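Local coordinates for hydroxylacyl-CoA dehydrogenase (Streptomyces coelicolor, PDB 5BKA), which probably takes part in the biosynthesis of the polyketide actinorhodin, as a noncanonical member of the NTF2-like superfamily with a SnoaL-like domain, at residues B[26-31]-B[64-69]; B[19-24]-B[134-139]; B[100-105]-B[111-116]. All coordinates share one frame; numbering follows the deposited sequence.

The three contacts lie at different depths of the fold, from its centre outward. Contact 2 is the core one: buried polar and selenium-bearing side chains of helix 10-26 meet an arginine on strand 132-140. Contact 1 lies at the surface, about 13 Å away between centres, where three side chains pack without polar bonds; it touches contact 2 through Asp29 N and Lys24 O, 2.8 Å apart, at the end of that same helix. Contact 3 is the largest and is partly buried, a hairpin ladder of backbone bonds in the sheet that also holds strand 132-140. All three have a residue at the second subunit, contact 1 through Asp26 alone; contact 3 also reaches the third.

Contact 1 (B[26-31]-B[64-69]); sequences DGRDFA and DFHRKF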
loop_
_atom_site.group_PDB
_atom_site.type_symbol
_atom_site.label_atom_id
_atom_site.label_comp_id
_atom_site.label_asym_id
_atom_site.label_seq_id
_atom_site.Cartn_x
_atom_site.Cartn_y
_atom_site.Cartn_z
ATOM N N ASP B 26 7.752 10.324 -8.298
ATOM C CA ASP B 26 6.768 11.315 -7.876
ATOM C C ASP B 26 7.403 12.613 -7.388
ATOM O O ASP B 26 6.729 13.651 -7.383
ATOM C CB ASP B 26 5.881 10.726 -6.782
ATOM C CG ASP B 26 4.981 9.613 -7.295
ATOM O OD1 ASP B 26 4.604 9.661 -8.483
ATOM O OD2 ASP B 26 4.654 8.688 -6.515
ATOM N N GLY B 27 8.670 12.575 -6.977
ATOM C CA GLY B 27 9.450 13.745 -6.639
ATOM C C GLY B 27 10.155 14.386 -7.807
ATOM O O GLY B 27 11.044 15.217 -7.587
ATOM N N ARG B 28 9.763 14.044 -9.036
ATOM C CA ARG B 28 10.412 14.536 -10.250
ATOM C C ARG B 28 11.907 14.261 -10.296
ATOM O O ARG B 28 12.662 15.064 -10.856
ATOM C CB ARG B 28 10.234 16.032 -10.433
ATOM C CG ARG B 28 9.033 16.534 -11.095
ATOM C CD ARG B 28 8.357 17.633 -10.361
ATOM N NE ARG B 28 9.326 18.726 -10.230
ATOM C CZ ARG B 28 9.058 20.026 -10.317
ATOM N NH1 ARG B 28 7.955 20.450 -10.973
ATOM N NH2 ARG B 28 10.019 20.892 -10.052
ATOM N N ASP B 29 12.343 13.152 -9.709
ATOM C CA ASP B 29 13.716 12.689 -9.876
ATOM C C ASP B 29 13.742 11.665 -11.007
ATOM O O ASP B 29 13.891 10.465 -10.794
ATOM C CB ASP B 29 14.235 12.110 -8.571
ATOM C CG ASP B 29 15.679 11.672 -8.654
ATOM O OD1 ASP B 29 16.366 12.033 -9.630
ATOM O OD2 ASP B 29 16.121 10.972 -7.723
ATOM N N PHE B 30 13.549 12.166 -12.230
ATOM C CA PHE B 30 13.421 11.266 -13.375
ATOM C C PHE B 30 14.723 10.525 -13.661
ATOM O O PHE B 30 14.703 9.355 -14.059
ATOM C CB PHE B 30 12.952 12.048 -14.600
ATOM C CG PHE B 30 11.623 12.709 -14.410
ATOM C CD1 PHE B 30 10.576 12.020 -13.817
ATOM C CD2 PHE B 30 11.422 14.020 -14.795
ATOM C CE1 PHE B 30 9.348 12.626 -13.624
ATOM C CE2 PHE B 30 10.198 14.631 -14.607
ATOM C CZ PHE B 30 9.160 13.935 -14.021
ATOM N N ALA B 31 15.867 11.189 -13.470
ATOM C CA ALA B 31 17.150 10.515 -13.651
ATOM C C ALA B 31 17.380 9.463 -12.570
ATOM O O ALA B 31 17.850 8.357 -12.861
ATOM C CB ALA B 31 18.284 11.540 -13.656
ATOM N N ASP B 64 8.379 14.219 -21.075
ATOM C CA ASP B 64 7.337 14.569 -22.038
ATOM C C ASP B 64 5.946 14.382 -21.442
ATOM O O ASP B 64 5.114 15.297 -21.478
ATOM C CB ASP B 64 7.485 13.745 -23.318
ATOM C CG ASP B 64 6.636 14.291 -24.454
ATOM O OD1 ASP B 64 5.399 14.146 -24.399
ATOM O OD2 ASP B 64 7.206 14.873 -25.399
ATOM N N PHE B 65 5.673 13.200 -20.886
ATOM C CA PHE B 65 4.399 12.968 -20.216
ATOM C C PHE B 65 4.226 13.858 -18.993
ATOM O O PHE B 65 3.120 13.941 -18.446
ATOM C CB PHE B 65 4.277 11.496 -19.808
ATOM C CG PHE B 65 3.949 10.567 -20.949
ATOM C CD1 PHE B 65 4.710 9.429 -21.170
ATOM C CD2 PHE B 65 2.878 10.824 -21.791
ATOM C CE1 PHE B 65 4.417 8.571 -22.214
ATOM C CE2 PHE B 65 2.578 9.967 -22.837
ATOM C CZ PHE B 65 3.349 8.840 -23.047
ATOM N N HIS B 66 5.295 14.524 -18.550
ATOM C CA HIS B 66 5.203 15.396 -17.387
ATOM C C HIS B 66 4.777 16.812 -17.746
ATOM O O HIS B 66 4.224 17.514 -16.890
ATOM C CB HIS B 66 6.542 15.434 -16.655
ATOM C CG HIS B 66 6.511 16.220 -15.384
ATOM N ND1 HIS B 66 5.920 15.746 -14.233
ATOM C CD2 HIS B 66 6.980 17.455 -15.087
ATOM C CE1 HIS B 66 6.038 16.651 -13.279
ATOM N NE2 HIS B 66 6.676 17.697 -13.771
ATOM N N ARG B 67 5.025 17.245 -18.988
ATOM C CA ARG B 67 4.708 18.617 -19.373
ATOM C C ARG B 67 3.231 18.932 -19.169
ATOM O O ARG B 67 2.871 20.065 -18.827
ATOM C CB ARG B 67 5.117 18.861 -20.825
ATOM N N LYS B 68 2.357 17.937 -19.365
ATOM C CA LYS B 68 0.937 18.110 -19.095
ATOM C C LYS B 68 0.674 18.544 -17.661
ATOM O O LYS B 68 -0.425 19.019 -17.364
ATOM C CB LYS B 68 0.188 16.809 -19.387
ATOM C CG LYS B 68 0.392 16.260 -20.786
ATOM C CD LYS B 68 1.376 15.102 -20.785
ATOM C CE LYS B 68 1.098 14.123 -21.912
ATOM N NZ LYS B 68 1.722 14.558 -23.190
ATOM N N PHE B 69 1.650 18.387 -16.769
ATOM C CA PHE B 69 1.487 18.743 -15.364
ATOM C C PHE B 69 2.381 19.909 -14.966
ATOM O O PHE B 69 3.600 19.763 -14.892
ATOM C CB PHE B 69 1.776 17.520 -14.477
ATOM C CG PHE B 69 1.026 16.279 -14.896
ATOM C CD1 PHE B 69 -0.363 16.284 -14.932
ATOM C CD2 PHE B 69 1.693 15.114 -15.242
ATOM C CE1 PHE B 69 -1.075 15.139 -15.321
ATOM C CE2 PHE B 69 0.986 13.997 -15.623
ATOM C CZ PHE B 69 -0.393 14.017 -15.661
#
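His66 presents one face of its imidazole to the edge of Phe30, and the side chain of Arg28 passes the other end of the same ring. The aromatic pair is T-shaped: the ring planes stand at 67° and the centroids of Phe30 and His66 are 5.2 Å apart. Phe30 makes the touch with its far corner: CZ of Phe30 sits over the rim of the imidazole face, 3.7 Å from His66 ND1 and nearly as near His66 CG. With CG of His66 anti to the backbone N (chi1 -175°), the imidazole is carried toward Phe30 and Arg28. On the opposite face of the imidazole lies the carbonyl O of Phe69. Arg28 contributes its aliphatic part: Arg28 CG is 3.7 Å from His66 CE1, and Arg28 CD is 3.8 Å from His66 NE2. Bends at chi2 and chi3 then turn the guanidinium so that its plane is nearly perpendicular to the imidazole, with Arg28 NH1 4.1 Å from His66 NE2; were the histidine protonated, that proximity would probably be unfavourable. With only a methyl at position 66, as in an alanine, the edge of Phe30 would probably lose the ring it faces and a gap would open beside the methylenes of Arg28. Arg28, at positive phi, is the C-prime residue of the Schellman motif that ends helix 10-26, while Asp29 N-caps helix 30-35 through Gly32 N. The contact thus ties the turn between these two helices to the last turn of helix 54-67, with Phe30 also resting on Leu25 of helix 10-26 and Phe69 reaching strand 74-87.

Contact 2 (B[19-24]-B[134-139]); sequences GHQMQK and RSRHVT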
loop_
_atom_site.group_PDB
_atom_site.type_symbol
_atom_site.label_atom_id
_atom_site.label_comp_id
_atom_site.label_asym_id
_atom_site.label_seq_id
_atom_site.Cartn_x
_atom_site.Cartn_y
_atom_site.Cartn_z
ATOM N N GLY B 19 9.518 1.268 -3.026
ATOM C CA GLY B 19 9.256 2.451 -2.220
ATOM C C GLY B 19 10.166 3.610 -2.574
ATOM O O GLY B 19 9.707 4.734 -2.790
ATOM N N HIS B 20 11.474 3.350 -2.640
ATOM C CA HIS B 20 12.421 4.383 -3.048
ATOM C C HIS B 20 12.215 4.778 -4.505
ATOM O O HIS B 20 12.291 5.964 -4.849
ATOM C CB HIS B 20 13.853 3.899 -2.823
ATOM C CG HIS B 20 14.253 3.832 -1.381
ATOM N ND1 HIS B 20 14.885 4.872 -0.734
ATOM C CD2 HIS B 20 14.111 2.847 -0.463
ATOM C CE1 HIS B 20 15.115 4.531 0.521
ATOM N NE2 HIS B 20 14.654 3.307 0.713
ATOM N N GLN B 21 11.961 3.796 -5.372
ATOM C CA GLN B 21 11.846 4.061 -6.804
ATOM C C GLN B 21 10.695 5.015 -7.104
ATOM O O GLN B 21 10.870 6.016 -7.809
ATOM C CB GLN B 21 11.672 2.740 -7.556
ATOM C CG GLN B 21 11.498 2.868 -9.058
ATOM C CD GLN B 21 11.333 1.520 -9.736
ATOM O OE1 GLN B 21 10.478 0.721 -9.355
ATOM N NE2 GLN B 21 12.158 1.257 -10.743
HETATM N N MSE B 22 9.509 4.726 -6.572
HETATM C CA MSE B 22 8.317 5.525 -6.857
HETATM C C MSE B 22 8.386 6.920 -6.244
HETATM O O MSE B 22 7.874 7.882 -6.816
HETATM C CB MSE B 22 7.061 4.815 -6.352
HETATM C CG MSE B 22 6.626 3.634 -7.194
HETATM SE SE MSE B 22 6.916 3.909 -9.095
HETATM C CE MSE B 22 7.890 2.293 -9.431
ATOM N N GLN B 23 9.004 7.024 -5.066
ATOM C CA GLN B 23 9.143 8.329 -4.431
ATOM C C GLN B 23 10.049 9.248 -5.240
ATOM O O GLN B 23 9.834 10.465 -5.264
ATOM C CB GLN B 23 9.672 8.167 -3.004
ATOM C CG GLN B 23 8.616 7.697 -2.014
ATOM C CD GLN B 23 9.077 7.794 -0.572
ATOM O OE1 GLN B 23 9.913 8.629 -0.230
ATOM N NE2 GLN B 23 8.529 6.937 0.283
ATOM N N LYS B 24 11.063 8.687 -5.900
ATOM C CA LYS B 24 11.864 9.462 -6.842
ATOM C C LYS B 24 11.021 9.938 -8.020
ATOM O O LYS B 24 11.037 11.125 -8.367
ATOM C CB LYS B 24 13.057 8.630 -7.316
ATOM C CG LYS B 24 14.059 8.342 -6.207
ATOM C CD LYS B 24 15.260 7.561 -6.704
ATOM C CE LYS B 24 16.249 7.323 -5.573
ATOM N NZ LYS B 24 17.517 6.719 -6.053
ATOM N N ARG B 134 15.141 -4.546 -15.529
ATOM C CA ARG B 134 15.369 -4.731 -16.958
ATOM C C ARG B 134 14.247 -4.124 -17.789
ATOM O O ARG B 134 14.509 -3.438 -18.785
ATOM C CB ARG B 134 15.523 -6.219 -17.273
ATOM N N SER B 135 12.995 -4.370 -17.407
ATOM C CA SER B 135 11.865 -3.910 -18.198
ATOM C C SER B 135 10.669 -3.651 -17.294
ATOM O O SER B 135 10.502 -4.293 -16.253
ATOM C CB SER B 135 11.489 -4.917 -19.288
ATOM O OG SER B 135 11.349 -6.215 -18.748
ATOM N N ARG B 136 9.839 -2.696 -17.711
ATOM C CA ARG B 136 8.567 -2.413 -17.055
ATOM C C ARG B 136 7.505 -2.192 -18.120
ATOM O O ARG B 136 7.656 -1.311 -18.973
ATOM C CB ARG B 136 8.666 -1.190 -16.143
ATOM C CG ARG B 136 7.323 -0.654 -15.709
ATOM C CD ARG B 136 7.468 0.281 -14.531
ATOM N NE ARG B 136 7.755 -0.437 -13.294
ATOM C CZ ARG B 136 8.328 0.123 -12.235
ATOM N NH1 ARG B 136 8.679 1.399 -12.282
ATOM N NH2 ARG B 136 8.556 -0.588 -11.138
ATOM N N HIS B 137 6.443 -2.993 -18.078
ATOM C CA HIS B 137 5.321 -2.873 -19.001
ATOM C C HIS B 137 4.066 -2.564 -18.199
ATOM O O HIS B 137 3.680 -3.341 -17.319
ATOM C CB HIS B 137 5.147 -4.151 -19.823
ATOM C CG HIS B 137 6.307 -4.446 -20.722
ATOM N ND1 HIS B 137 6.539 -5.696 -21.254
ATOM C CD2 HIS B 137 7.304 -3.651 -21.180
ATOM C CE1 HIS B 137 7.627 -5.659 -22.003
ATOM N NE2 HIS B 137 8.110 -4.430 -21.975
ATOM N N VAL B 138 3.431 -1.434 -18.502
ATOM C CA VAL B 138 2.255 -0.965 -17.779
ATOM C C VAL B 138 1.040 -1.092 -18.685
ATOM O O VAL B 138 1.044 -0.589 -19.816
ATOM C CB VAL B 138 2.430 0.486 -17.297
ATOM C CG1 VAL B 138 1.205 0.939 -16.516
ATOM C CG2 VAL B 138 3.690 0.618 -16.453
ATOM N N THR B 139 0.006 -1.768 -18.192
ATOM C CA THR B 139 -1.277 -1.862 -18.869
ATOM C C THR B 139 -2.346 -1.164 -18.038
ATOM O O THR B 139 -2.220 -1.041 -16.817
ATOM C CB THR B 139 -1.677 -3.322 -19.114
ATOM O OG1 THR B 139 -1.763 -4.014 -17.862
ATOM C CG2 THR B 139 -0.654 -4.013 -20.002
#
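Arg136 extends from its strand toward helix 10-26 and meets Gln21 and the selenomethionine Met22 with the end of its guanidinium. Arg136 NH2 donates to Gln21 OE1 at 2.9 Å with an N-H...O angle of 155°, coming from above the carbonyl plane and not along a lone pair. The amide and guanidinium planes are 62° apart, so the two flat groups meet by one nitrogen and one oxygen and do not stack. Gln21 comes from the opposite direction with its chain fully extended, CG anti to the backbone N (chi1 178°), which carries its amide from the helix to the guanidinium; its NE2 goes on to Thr36 OG1. Met22 bends back at chi2 and chi3, bringing the methyl CE to 3.1 Å from Arg136 NH1, a tight approach, and to 3.4 Å from Arg136 NH2. The guanidinium has further partners: NH2 also forms a salt bridge with Asp121, and NH1 bonds to the hydroxyl of Tyr33. Its positive charge, buried here, is probably balanced by that aspartate, and these partners together would fix the rotation of the group. Phe80 of strand 74-87 packs against both Met22 and Arg136. A long helix laid over a strongly curved sheet is the cone-like arrangement of the NTF2-like alpha+beta fold; here Gln21 and Arg136 meet between the two layers, and in relatives the pocket commonly lies in this interior.

Contact 3 (B[100-105]-B[111-116]); sequences LVLTVH and PEFGPS
Strands 100-105 and 112-116 pair antiparallel, with a beta bulge between Leu100 and Leu102 that shifts the register by one. Around the hydrogen-bonded pair Thr103 and Glu112, Thr103 N reaches Glu112 O at 2.9 Å and Glu112 N returns to Thr103 O; at the bulge Gly114 N bonds to Val101 O, and Val101 N to Pro115 O, beyond the cis peptide before Pro115. A water bridges the two strands, within bonding distance of Thr103 OG1, Glu112 O and Gly114 O. On the face of Leu100, Leu102 and Phe113, the side chains of Leu102 and Phe113 run side by side, CG of Leu102 3.6 Å from Phe113 CE1, while Leu100 CD2 sits 3.9 Å from Phe113 CD1. Val101 CG2 packs on Pro115 CD at 3.8 Å, and Val104 lies alongside Pro111. On the face of Thr103, Glu112 OE1 accepts from His105 NE2 at 2.9 Å, met from well above the carboxylate plane; the imidazole stands nearly perpendicular to it, and Glu112 CG lies at the ring's edge. This hairpin has strand 74-87 beyond strand 93-105 and strand 132-140 beyond 112-124, and its Phe113 meets Phe113 of both the second and the third subunit edge-to-face.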
loop_
_atom_site.group_PDB
_atom_site.type_symbol
_atom_site.label_atom_id
_atom_site.label_comp_id
_atom_site.label_asym_id
_atom_site.label_seq_id
_atom_site.Cartn_x
_atom_site.Cartn_y
_atom_site.Cartn_z
ATOM N N LEU B 100 -2.108 2.377 -8.794
ATOM C CA LEU B 100 -3.189 3.352 -8.867
ATOM C C LEU B 100 -2.564 4.737 -8.823
ATOM O O LEU B 100 -1.847 5.069 -7.871
ATOM C CB LEU B 100 -4.194 3.174 -7.721
ATOM C CG LEU B 100 -5.337 4.195 -7.638
ATOM C CD1 LEU B 100 -6.234 4.132 -8.870
ATOM C CD2 LEU B 100 -6.155 3.994 -6.370
ATOM N N VAL B 101 -2.828 5.534 -9.848
ATOM C CA VAL B 101 -2.249 6.865 -9.961
ATOM C C VAL B 101 -3.176 7.866 -9.289
ATOM O O VAL B 101 -4.388 7.875 -9.538
ATOM C CB VAL B 101 -2.004 7.236 -11.433
ATOM C CG1 VAL B 101 -1.389 8.623 -11.535
ATOM C CG2 VAL B 101 -1.113 6.197 -12.096
ATOM N N LEU B 102 -2.606 8.699 -8.428
ATOM C CA LEU B 102 -3.312 9.800 -7.792
ATOM C C LEU B 102 -2.810 11.103 -8.397
ATOM O O LEU B 102 -1.601 11.281 -8.574
ATOM C CB LEU B 102 -3.090 9.799 -6.276
ATOM C CG LEU B 102 -3.971 8.916 -5.387
ATOM C CD1 LEU B 102 -3.768 7.432 -5.674
ATOM C CD2 LEU B 102 -3.696 9.217 -3.920
ATOM N N THR B 103 -3.733 11.997 -8.733
ATOM C CA THR B 103 -3.395 13.338 -9.202
ATOM C C THR B 103 -3.961 14.331 -8.197
ATOM O O THR B 103 -5.183 14.484 -8.087
ATOM C CB THR B 103 -3.943 13.589 -10.607
ATOM O OG1 THR B 103 -3.397 12.619 -11.510
ATOM C CG2 THR B 103 -3.570 14.985 -11.087
ATOM N N VAL B 104 -3.076 15.003 -7.467
ATOM C CA VAL B 104 -3.467 15.919 -6.403
ATOM C C VAL B 104 -3.356 17.340 -6.932
ATOM O O VAL B 104 -2.281 17.769 -7.368
ATOM C CB VAL B 104 -2.602 15.730 -5.149
ATOM C CG1 VAL B 104 -3.035 16.699 -4.064
ATOM C CG2 VAL B 104 -2.688 14.293 -4.660
ATOM N N HIS B 105 -4.465 18.068 -6.896
ATOM C CA HIS B 105 -4.504 19.442 -7.368
ATOM C C HIS B 105 -4.337 20.416 -6.210
ATOM O O HIS B 105 -4.812 20.161 -5.101
ATOM C CB HIS B 105 -5.799 19.707 -8.128
ATOM C CG HIS B 105 -5.960 18.824 -9.322
ATOM N ND1 HIS B 105 -5.257 19.024 -10.489
ATOM C CD2 HIS B 105 -6.725 17.726 -9.524
ATOM C CE1 HIS B 105 -5.586 18.091 -11.363
ATOM N NE2 HIS B 105 -6.480 17.294 -10.805
ATOM N N PRO B 111 -8.104 13.920 -4.054
ATOM C CA PRO B 111 -7.387 13.658 -5.295
ATOM C C PRO B 111 -8.342 13.074 -6.305
ATOM O O PRO B 111 -9.386 12.515 -5.979
ATOM C CB PRO B 111 -6.322 12.625 -4.903
ATOM C CG PRO B 111 -6.434 12.448 -3.425
ATOM C CD PRO B 111 -7.823 12.884 -3.065
ATOM N N GLU B 112 -8.002 13.254 -7.554
ATOM C CA GLU B 112 -8.655 12.488 -8.599
ATOM C C GLU B 112 -7.783 11.295 -8.994
ATOM O O GLU B 112 -6.551 11.389 -9.031
ATOM C CB GLU B 112 -9.117 13.393 -9.760
ATOM C CG GLU B 112 -8.360 14.595 -10.105
ATOM C CD GLU B 112 -8.944 15.367 -11.278
ATOM O OE1 GLU B 112 -8.286 15.565 -12.318
ATOM O OE2 GLU B 112 -10.086 15.723 -11.123
ATOM N N PHE B 113 -8.439 10.165 -9.267
ATOM C CA PHE B 113 -7.820 8.850 -9.397
ATOM C C PHE B 113 -7.847 8.325 -10.832
ATOM O O PHE B 113 -8.712 8.688 -11.633
ATOM C CB PHE B 113 -8.538 7.837 -8.495
ATOM C CG PHE B 113 -8.483 8.169 -7.029
ATOM C CD1 PHE B 113 -7.463 7.674 -6.242
ATOM C CD2 PHE B 113 -9.446 8.980 -6.439
ATOM C CE1 PHE B 113 -7.395 7.966 -4.899
ATOM C CE2 PHE B 113 -9.381 9.285 -5.080
ATOM C CZ PHE B 113 -8.350 8.772 -4.312
ATOM N N GLY B 114 -6.895 7.453 -11.150
ATOM C CA GLY B 114 -6.818 6.870 -12.468
ATOM C C GLY B 114 -5.528 7.275 -13.149
ATOM O O GLY B 114 -5.015 8.377 -12.943
ATOM N N PRO B 115 -4.963 6.378 -13.965
ATOM C CA PRO B 115 -5.556 5.061 -14.209
ATOM C C PRO B 115 -5.219 4.009 -13.147
ATOM O O PRO B 115 -4.298 4.194 -12.346
ATOM C CB PRO B 115 -4.956 4.670 -15.555
ATOM C CG PRO B 115 -3.601 5.311 -15.537
ATOM C CD PRO B 115 -3.733 6.588 -14.751
ATOM N N SER B 116 -5.993 2.926 -13.138
ATOM C CA SER B 116 -5.646 1.717 -12.404
ATOM C C SER B 116 -4.863 0.814 -13.348
ATOM O O SER B 116 -5.291 0.576 -14.481
ATOM C CB SER B 116 -6.910 1.020 -11.892
ATOM O OG SER B 116 -6.636 -0.255 -11.335
HETATM O O HOH W 1 -5.350 10.572 -11.404
#